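Long-range contact in 7beta-hydroxysteroid dehydrogenase (Collinsella aerofaciens, PDB 5FYD), which reduces the 7-oxo group of 7-oxolithocholate with NADPH to give ursodeoxycholate, working as a homodimeric short-chain dehydrogenase/reductase: residues A[111-123]-A[155-167]. Residues are numbered along the deposited sequence; the frame is centred on the assembly and turned at random.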
ATOM      1  N   MET A 111      -5.537  14.532   8.900  1.00 11.28           N
ATOM      2  CA  MET A 111      -6.618  13.540   8.771  1.00 11.90           C
ATOM      3  C   MET A 111      -7.985  14.159   9.044  1.00 11.55           C
ATOM      4  O   MET A 111      -8.943  13.918   8.310  1.00 11.02           O
ATOM      5  CB  MET A 111      -6.370  12.332   9.655  1.00 12.35           C
ATOM      6  CG  MET A 111      -5.245  11.438   9.099  1.00 13.07           C
ATOM      7  SD  MET A 111      -4.998   9.914  10.026  1.00 15.50           S
ATOM      8  CE  MET A 111      -4.181  10.497  11.487  1.00 15.12           C
ATOM      9  N   ILE A 112      -8.087  14.944  10.107  1.00 10.62           N
ATOM     10  CA  ILE A 112      -9.316  15.696  10.344  1.00 11.03           C
ATOM     11  C   ILE A 112      -9.726  16.539   9.118  1.00 10.67           C
ATOM     12  O   ILE A 112     -10.917  16.617   8.740  1.00 10.33           O
ATOM     13  CB  ILE A 112      -9.169  16.596  11.586  1.00 11.77           C
ATOM     14  CG1 ILE A 112      -9.288  15.752  12.838  1.00 12.53           C
ATOM     15  CG2 ILE A 112     -10.209  17.727  11.567  1.00 12.31           C
ATOM     16  CD1 ILE A 112      -8.821  16.468  14.093  1.00 13.16           C
ATOM     17  N   ASN A 113      -8.745  17.193   8.518  1.00 10.28           N
ATOM     18  CA  ASN A 113      -9.023  18.021   7.354  1.00 10.86           C
ATOM     19  C   ASN A 113      -9.565  17.216   6.180  1.00 11.05           C
ATOM     20  O   ASN A 113     -10.542  17.609   5.555  1.00 11.19           O
ATOM     21  CB  ASN A 113      -7.788  18.800   6.958  1.00 11.21           C
ATOM     22  CG  ASN A 113      -7.557  19.972   7.864  1.00 11.68           C
ATOM     23  OD1 ASN A 113      -8.421  20.317   8.671  1.00 11.56           O
ATOM     24  ND2 ASN A 113      -6.426  20.605   7.723  1.00 11.92           N
ATOM     25  N   VAL A 114      -8.950  16.084   5.900  1.00 11.38           N
ATOM     26  CA  VAL A 114      -9.409  15.261   4.766  1.00 11.73           C
ATOM     27  C   VAL A 114     -10.760  14.611   5.056  1.00 11.54           C
ATOM     28  O   VAL A 114     -11.691  14.691   4.239  1.00 11.89           O
ATOM     29  CB  VAL A 114      -8.373  14.161   4.372  1.00 11.89           C
ATOM     30  CG1 VAL A 114      -8.911  13.339   3.205  1.00 11.91           C
ATOM     31  CG2 VAL A 114      -7.038  14.784   3.989  1.00 12.12           C
ATOM     32  N   ASN A 115     -10.894  13.973   6.212  1.00 10.96           N
ATOM     33  CA  ASN A 115     -12.032  13.087   6.438  1.00 11.15           C
ATOM     34  C   ASN A 115     -13.244  13.793   7.040  1.00 11.46           C
ATOM     35  O   ASN A 115     -14.372  13.275   6.959  1.00 12.30           O
ATOM     36  CB  ASN A 115     -11.618  11.906   7.333  1.00 12.30           C
ATOM     37  CG  ASN A 115     -10.456  11.114   6.754  1.00 12.88           C
ATOM     38  OD1 ASN A 115     -10.361  10.896   5.542  1.00 14.15           O
ATOM     39  ND2 ASN A 115      -9.582  10.667   7.610  1.00 12.92           N
ATOM     40  N   VAL A 116     -13.016  14.943   7.660  1.00 10.15           N
ATOM     41  CA  VAL A 116     -14.070  15.682   8.375  1.00 10.82           C
ATOM     42  C   VAL A 116     -14.309  17.088   7.835  1.00 10.58           C
ATOM     43  O   VAL A 116     -15.440  17.424   7.436  1.00 11.31           O
ATOM     44  CB  VAL A 116     -13.785  15.727   9.893  1.00 10.97           C
ATOM     45  CG1 VAL A 116     -14.878  16.495  10.634  1.00 11.58           C
ATOM     46  CG2 VAL A 116     -13.680  14.297  10.434  1.00 11.32           C
ATOM     47  N   VAL A 117     -13.290  17.948   7.872  1.00 10.46           N
ATOM     48  CA  VAL A 117     -13.496  19.361   7.570  1.00 11.36           C
ATOM     49  C   VAL A 117     -13.724  19.657   6.086  1.00 11.06           C
ATOM     50  O   VAL A 117     -14.739  20.289   5.725  1.00 11.32           O
ATOM     51  CB  VAL A 117     -12.368  20.241   8.138  1.00 11.75           C
ATOM     52  CG1 VAL A 117     -12.543  21.701   7.731  1.00 12.34           C
ATOM     53  CG2 VAL A 117     -12.277  20.068   9.656  1.00 12.17           C
ATOM     54  N   THR A 118     -12.781  19.259   5.230  1.00 10.89           N
ATOM     55  CA  THR A 118     -12.968  19.422   3.791  1.00 11.36           C
ATOM     56  C   THR A 118     -14.192  18.665   3.323  1.00 10.69           C
ATOM     57  O   THR A 118     -14.965  19.178   2.538  1.00 10.04           O
ATOM     58  CB  THR A 118     -11.740  18.991   2.983  1.00 11.71           C
ATOM     59  OG1 THR A 118     -10.589  19.725   3.448  1.00 12.61           O
ATOM     60  CG2 THR A 118     -11.959  19.245   1.486  1.00 11.84           C
ATOM     61  N   PHE A 119     -14.369  17.456   3.847  1.00 10.25           N
ATOM     62  CA  PHE A 119     -15.581  16.675   3.608  1.00  9.84           C
ATOM     63  C   PHE A 119     -16.846  17.496   3.873  1.00  9.90           C
ATOM     64  O   PHE A 119     -17.678  17.656   2.970  1.00  9.70           O
ATOM     65  CB  PHE A 119     -15.608  15.419   4.469  1.00  9.73           C
ATOM     66  CG  PHE A 119     -16.972  14.831   4.595  1.00 10.01           C
ATOM     67  CD1 PHE A 119     -17.609  14.281   3.478  1.00 10.64           C
ATOM     68  CD2 PHE A 119     -17.661  14.873   5.792  1.00  9.83           C
ATOM     69  CE1 PHE A 119     -18.872  13.751   3.581  1.00 10.52           C
ATOM     70  CE2 PHE A 119     -18.936  14.335   5.892  1.00 10.02           C
ATOM     71  CZ  PHE A 119     -19.550  13.779   4.781  1.00 10.33           C
ATOM     72  N   LEU A 120     -16.978  18.010   5.095  1.00 10.04           N
ATOM     73  CA  LEU A 120     -18.208  18.699   5.463  1.00 10.62           C
ATOM     74  C   LEU A 120     -18.381  20.037   4.730  1.00 10.50           C
ATOM     75  O   LEU A 120     -19.496  20.384   4.398  1.00 10.29           O
ATOM     76  CB  LEU A 120     -18.329  18.900   6.971  1.00 11.47           C
ATOM     77  CG  LEU A 120     -19.769  19.220   7.417  1.00 12.28           C
ATOM     78  CD1 LEU A 120     -20.768  18.088   7.151  1.00 12.76           C
ATOM     79  CD2 LEU A 120     -19.792  19.563   8.899  1.00 13.06           C
ATOM     80  N   LYS A 121     -17.297  20.781   4.511  1.00 10.66           N
ATOM     81  CA  LYS A 121     -17.382  22.023   3.743  1.00 11.44           C
ATOM     82  C   LYS A 121     -17.974  21.742   2.371  1.00 11.22           C
ATOM     83  O   LYS A 121     -18.893  22.439   1.929  1.00 11.29           O
ATOM     84  CB  LYS A 121     -15.999  22.681   3.592  1.00 12.36           C
ATOM     85  CG  LYS A 121     -15.507  23.373   4.855  1.00 13.26           C
ATOM     86  CD  LYS A 121     -14.175  24.061   4.596  1.00 14.00           C
ATOM     87  CE  LYS A 121     -13.828  25.023   5.718  1.00 14.86           C
ATOM     88  NZ  LYS A 121     -12.615  25.800   5.322  1.00 15.54           N
ATOM     89  N   CYS A 122     -17.454  20.703   1.716  1.00 11.22           N
ATOM     90  CA  CYS A 122     -17.929  20.350   0.390  1.00 11.52           C
ATOM     91  C   CYS A 122     -19.364  19.881   0.457  1.00 11.19           C
ATOM     92  O   CYS A 122     -20.193  20.320  -0.334  1.00 11.94           O
ATOM     93  CB  CYS A 122     -17.032  19.298  -0.254  1.00 11.67           C
ATOM     94  SG  CYS A 122     -15.423  19.944  -0.728  1.00 13.42           S
ATOM     95  N   PHE A 123     -19.668  18.984   1.391  1.00 10.31           N
ATOM     96  CA  PHE A 123     -21.026  18.422   1.494  1.00 10.68           C
ATOM     97  C   PHE A 123     -22.037  19.547   1.740  1.00 11.22           C
ATOM     98  O   PHE A 123     -23.077  19.600   1.095  1.00 11.10           O
ATOM     99  CB  PHE A 123     -21.082  17.435   2.642  1.00 10.24           C
ATOM    100  CG  PHE A 123     -22.236  16.448   2.636  1.00 10.09           C
ATOM    101  CD1 PHE A 123     -23.096  16.244   1.561  1.00 10.20           C
ATOM    102  CD2 PHE A 123     -22.391  15.642   3.767  1.00  9.80           C
ATOM    103  CE1 PHE A 123     -24.115  15.311   1.643  1.00 10.04           C
ATOM    104  CE2 PHE A 123     -23.376  14.690   3.845  1.00  9.72           C
ATOM    105  CZ  PHE A 123     -24.243  14.520   2.777  1.00  9.91           C
ATOM    106  N   GLN A 155      -7.984   7.144  13.565  1.00 14.02           N
ATOM    107  CA  GLN A 155      -8.677   8.169  12.778  1.00 15.23           C
ATOM    108  C   GLN A 155      -9.279   7.720  11.440  1.00 15.84           C
ATOM    109  O   GLN A 155     -10.181   8.400  10.915  1.00 16.30           O
ATOM    110  CB  GLN A 155      -7.794   9.402  12.579  1.00 15.52           C
ATOM    111  CG  GLN A 155      -8.082  10.503  13.573  1.00 15.25           C
ATOM    112  CD  GLN A 155      -7.904  11.885  12.978  1.00 14.20           C
ATOM    113  OE1 GLN A 155      -8.762  12.394  12.281  1.00 15.40           O
ATOM    114  NE2 GLN A 155      -6.792  12.503  13.282  1.00 13.27           N
ATOM    115  N   TYR A 156      -8.814   6.600  10.887  1.00 16.12           N
ATOM    116  CA  TYR A 156      -9.410   5.982   9.673  1.00 17.10           C
ATOM    117  C   TYR A 156     -10.893   5.733   9.942  1.00 15.32           C
ATOM    118  O   TYR A 156     -11.776   6.340   9.306  1.00 14.44           O
ATOM    119  CB  TYR A 156      -8.707   4.641   9.331  1.00 19.18           C
ATOM    120  CG  TYR A 156      -8.978   3.976   7.956  1.00 20.44           C
ATOM    121  CD1 TYR A 156      -9.948   4.430   7.073  1.00 21.85           C
ATOM    122  CD2 TYR A 156      -8.191   2.884   7.547  1.00 24.38           C
ATOM    123  CE1 TYR A 156     -10.145   3.836   5.836  1.00 23.20           C
ATOM    124  CE2 TYR A 156      -8.398   2.255   6.317  1.00 24.99           C
ATOM    125  CZ  TYR A 156      -9.363   2.738   5.458  1.00 26.41           C
ATOM    126  OH  TYR A 156      -9.549   2.118   4.225  1.00 28.88           O
ATOM    127  N   GLY A 157     -11.160   4.892  10.929  1.00 13.05           N
ATOM    128  CA  GLY A 157     -12.508   4.545  11.280  1.00 12.80           C
ATOM    129  C   GLY A 157     -13.283   5.735  11.821  1.00 11.39           C
ATOM    130  O   GLY A 157     -14.463   5.877  11.537  1.00 11.91           O
ATOM    131  N   ALA A 158     -12.625   6.587  12.603  1.00 11.22           N
ATOM    132  CA  ALA A 158     -13.336   7.707  13.229  1.00 10.81           C
ATOM    133  C   ALA A 158     -13.847   8.665  12.152  1.00 10.87           C
ATOM    134  O   ALA A 158     -15.005   9.088  12.178  1.00 11.63           O
ATOM    135  CB  ALA A 158     -12.447   8.440  14.225  1.00 10.84           C
ATOM    136  N   GLY A 159     -12.959   9.047  11.236  1.00 10.73           N
ATOM    137  CA  GLY A 159     -13.307   9.918  10.133  1.00 10.59           C
ATOM    138  C   GLY A 159     -14.326   9.291   9.202  1.00 10.58           C
ATOM    139  O   GLY A 159     -15.292   9.953   8.784  1.00  9.70           O
ATOM    140  N   LYS A 160     -14.139   8.009   8.873  1.00 10.69           N
ATOM    141  CA  LYS A 160     -15.098   7.334   8.014  1.00 11.02           C
ATOM    142  C   LYS A 160     -16.459   7.192   8.700  1.00 10.50           C
ATOM    143  O   LYS A 160     -17.495   7.273   8.044  1.00  9.63           O
ATOM    144  CB  LYS A 160     -14.566   5.990   7.507  1.00 12.26           C
ATOM    145  CG  LYS A 160     -13.464   6.126   6.479  1.00 13.79           C
ATOM    146  CD  LYS A 160     -13.890   7.069   5.354  1.00 15.54           C
ATOM    147  CE  LYS A 160     -13.384   6.704   3.989  1.00 17.85           C
ATOM    148  NZ  LYS A 160     -13.756   7.797   3.059  1.00 17.81           N
ATOM    149  N   ALA A 161     -16.473   7.032  10.025  1.00  9.70           N
ATOM    150  CA  ALA A 161     -17.751   7.009  10.758  1.00 10.13           C
ATOM    151  C   ALA A 161     -18.446   8.369  10.727  1.00  9.90           C
ATOM    152  O   ALA A 161     -19.686   8.460  10.673  1.00 10.27           O
ATOM    153  CB  ALA A 161     -17.544   6.551  12.181  1.00 10.52           C
ATOM    154  N   PHE A 162     -17.662   9.440  10.805  1.00  9.59           N
ATOM    155  CA  PHE A 162     -18.228  10.792  10.670  1.00  9.40           C
ATOM    156  C   PHE A 162     -18.925  10.929   9.312  1.00  9.19           C
ATOM    157  O   PHE A 162     -20.091  11.359   9.210  1.00  9.27           O
ATOM    158  CB  PHE A 162     -17.129  11.840  10.817  1.00  9.42           C
ATOM    159  CG  PHE A 162     -17.640  13.242  10.852  1.00  9.77           C
ATOM    160  CD1 PHE A 162     -17.896  13.935   9.686  1.00  9.90           C
ATOM    161  CD2 PHE A 162     -17.896  13.854  12.076  1.00 10.22           C
ATOM    162  CE1 PHE A 162     -18.372  15.230   9.725  1.00  9.94           C
ATOM    163  CE2 PHE A 162     -18.369  15.130  12.126  1.00 10.08           C
ATOM    164  CZ  PHE A 162     -18.597  15.833  10.954  1.00 10.07           C
ATOM    165  N   ILE A 163     -18.222  10.524   8.255  1.00  9.59           N
ATOM    166  CA  ILE A 163     -18.782  10.590   6.899  1.00  9.55           C
ATOM    167  C   ILE A 163     -20.039   9.718   6.809  1.00  9.41           C
ATOM    168  O   ILE A 163     -21.055  10.141   6.253  1.00  9.86           O
ATOM    169  CB  ILE A 163     -17.751  10.149   5.836  1.00  9.60           C
ATOM    170  CG1 ILE A 163     -16.611  11.178   5.770  1.00  9.70           C
ATOM    171  CG2 ILE A 163     -18.416   9.933   4.481  1.00  9.72           C
ATOM    172  CD1 ILE A 163     -15.413  10.759   4.954  1.00  9.88           C
ATOM    173  N   LEU A 164     -19.966   8.510   7.374  1.00  9.41           N
ATOM    174  CA  LEU A 164     -21.101   7.583   7.340  1.00  9.34           C
ATOM    175  C   LEU A 164     -22.333   8.214   8.007  1.00  9.24           C
ATOM    176  O   LEU A 164     -23.403   8.352   7.395  1.00  8.96           O
ATOM    177  CB  LEU A 164     -20.739   6.287   8.047  1.00  9.84           C
ATOM    178  CG  LEU A 164     -21.833   5.237   8.207  1.00  9.97           C
ATOM    179  CD1 LEU A 164     -22.434   4.736   6.901  1.00 10.54           C
ATOM    180  CD2 LEU A 164     -21.251   4.097   9.014  1.00 10.94           C
ATOM    181  N   LYS A 165     -22.178   8.583   9.258  1.00  9.37           N
ATOM    182  CA  LYS A 165     -23.324   9.073  10.021  1.00  9.96           C
ATOM    183  C   LYS A 165     -23.856  10.421   9.523  1.00 10.19           C
ATOM    184  O   LYS A 165     -25.080  10.647   9.536  1.00  9.60           O
ATOM    185  CB  LYS A 165     -23.026   9.103  11.518  1.00 10.27           C
ATOM    186  CG  LYS A 165     -22.732   7.737  12.136  1.00 11.31           C
ATOM    187  CD  LYS A 165     -23.903   6.775  12.089  1.00 11.87           C
ATOM    188  CE  LYS A 165     -23.442   5.327  11.994  1.00 12.31           C
ATOM    189  NZ  LYS A 165     -24.569   4.454  11.680  1.00 12.38           N
ATOM    190  N   MET A 166     -22.969  11.316   9.081  1.00  9.95           N
ATOM    191  CA  MET A 166     -23.417  12.575   8.502  1.00 10.02           C
ATOM    192  C   MET A 166     -24.229  12.304   7.245  1.00  9.83           C
ATOM    193  O   MET A 166     -25.269  12.907   7.028  1.00  9.56           O
ATOM    194  CB  MET A 166     -22.243  13.499   8.165  1.00 10.09           C
ATOM    195  CG  MET A 166     -22.700  14.909   7.768  1.00 10.94           C
ATOM    196  SD  MET A 166     -23.331  15.756   9.248  1.00 12.31           S
ATOM    197  CE  MET A 166     -24.330  17.050   8.551  1.00 12.23           C
ATOM    198  N   THR A 167     -23.731  11.407   6.383  1.00  9.50           N
ATOM    199  CA  THR A 167     -24.400  11.148   5.104  1.00  9.69           C
ATOM    200  C   THR A 167     -25.708  10.396   5.314  1.00  9.89           C
ATOM    201  O   THR A 167     -26.691  10.675   4.626  1.00 10.21           O
ATOM    202  CB  THR A 167     -23.477  10.439   4.112  1.00  9.54           C
ATOM    203  OG1 THR A 167     -22.269  11.190   3.984  1.00  9.83           O
ATOM    204  CG2 THR A 167     -24.131  10.330   2.736  1.00  9.70           C
TER
HETATM  205  O   HOH W   1     -10.227  11.157  10.403  1.00 11.81           O
HETATM  206  O   HOH W   2     -12.482  10.087   3.821  1.00 20.41           O
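One water bridges Asn115 and Gln155: it accepts from Asn115 ND2 (2.9 Å) and donates to both O and OE1 of Gln155. Asn115 ND2 also bonds to Leu94 O, and Gln155 NE2 to His108 O, so both amides are fixed from outside the pair. The two helices run nearly parallel (12°) on one side of the Rossmann-fold sheet. Helix 155-167 carries Tyr156, the inferred proton acceptor, and Lys160, by similarity the lysine that assists this tyrosine. A second water donates to Asn115 OD1 and accepts from Lys160 NZ at 2.7 Å, a link consistent with the Asn-Ser-Tyr-Lys tetrad and water-mediated proton relay proposed for SDR relatives. The backbones come nearest where Asn115 CA and Gly159 CA are 5.0 Å apart; Asn115 CB rests 3.8 Å from Gly159 CA. Beyond it the packing is mainly apolar. Val116 CG1 sits over the face of Phe162, 3.8 Å from the ring centroid. With chi1 at 162°, Phe119 swings its ring toward helix 155-167 as a knobs-into-holes knob among Phe162, Ile163, Met166 and Thr167, Ile163 CG1 over one face. In the wider pi-type turn 113-117, Asn115 O is buried without a polar partner, facing Ile163 CG1 at 3.3 Å.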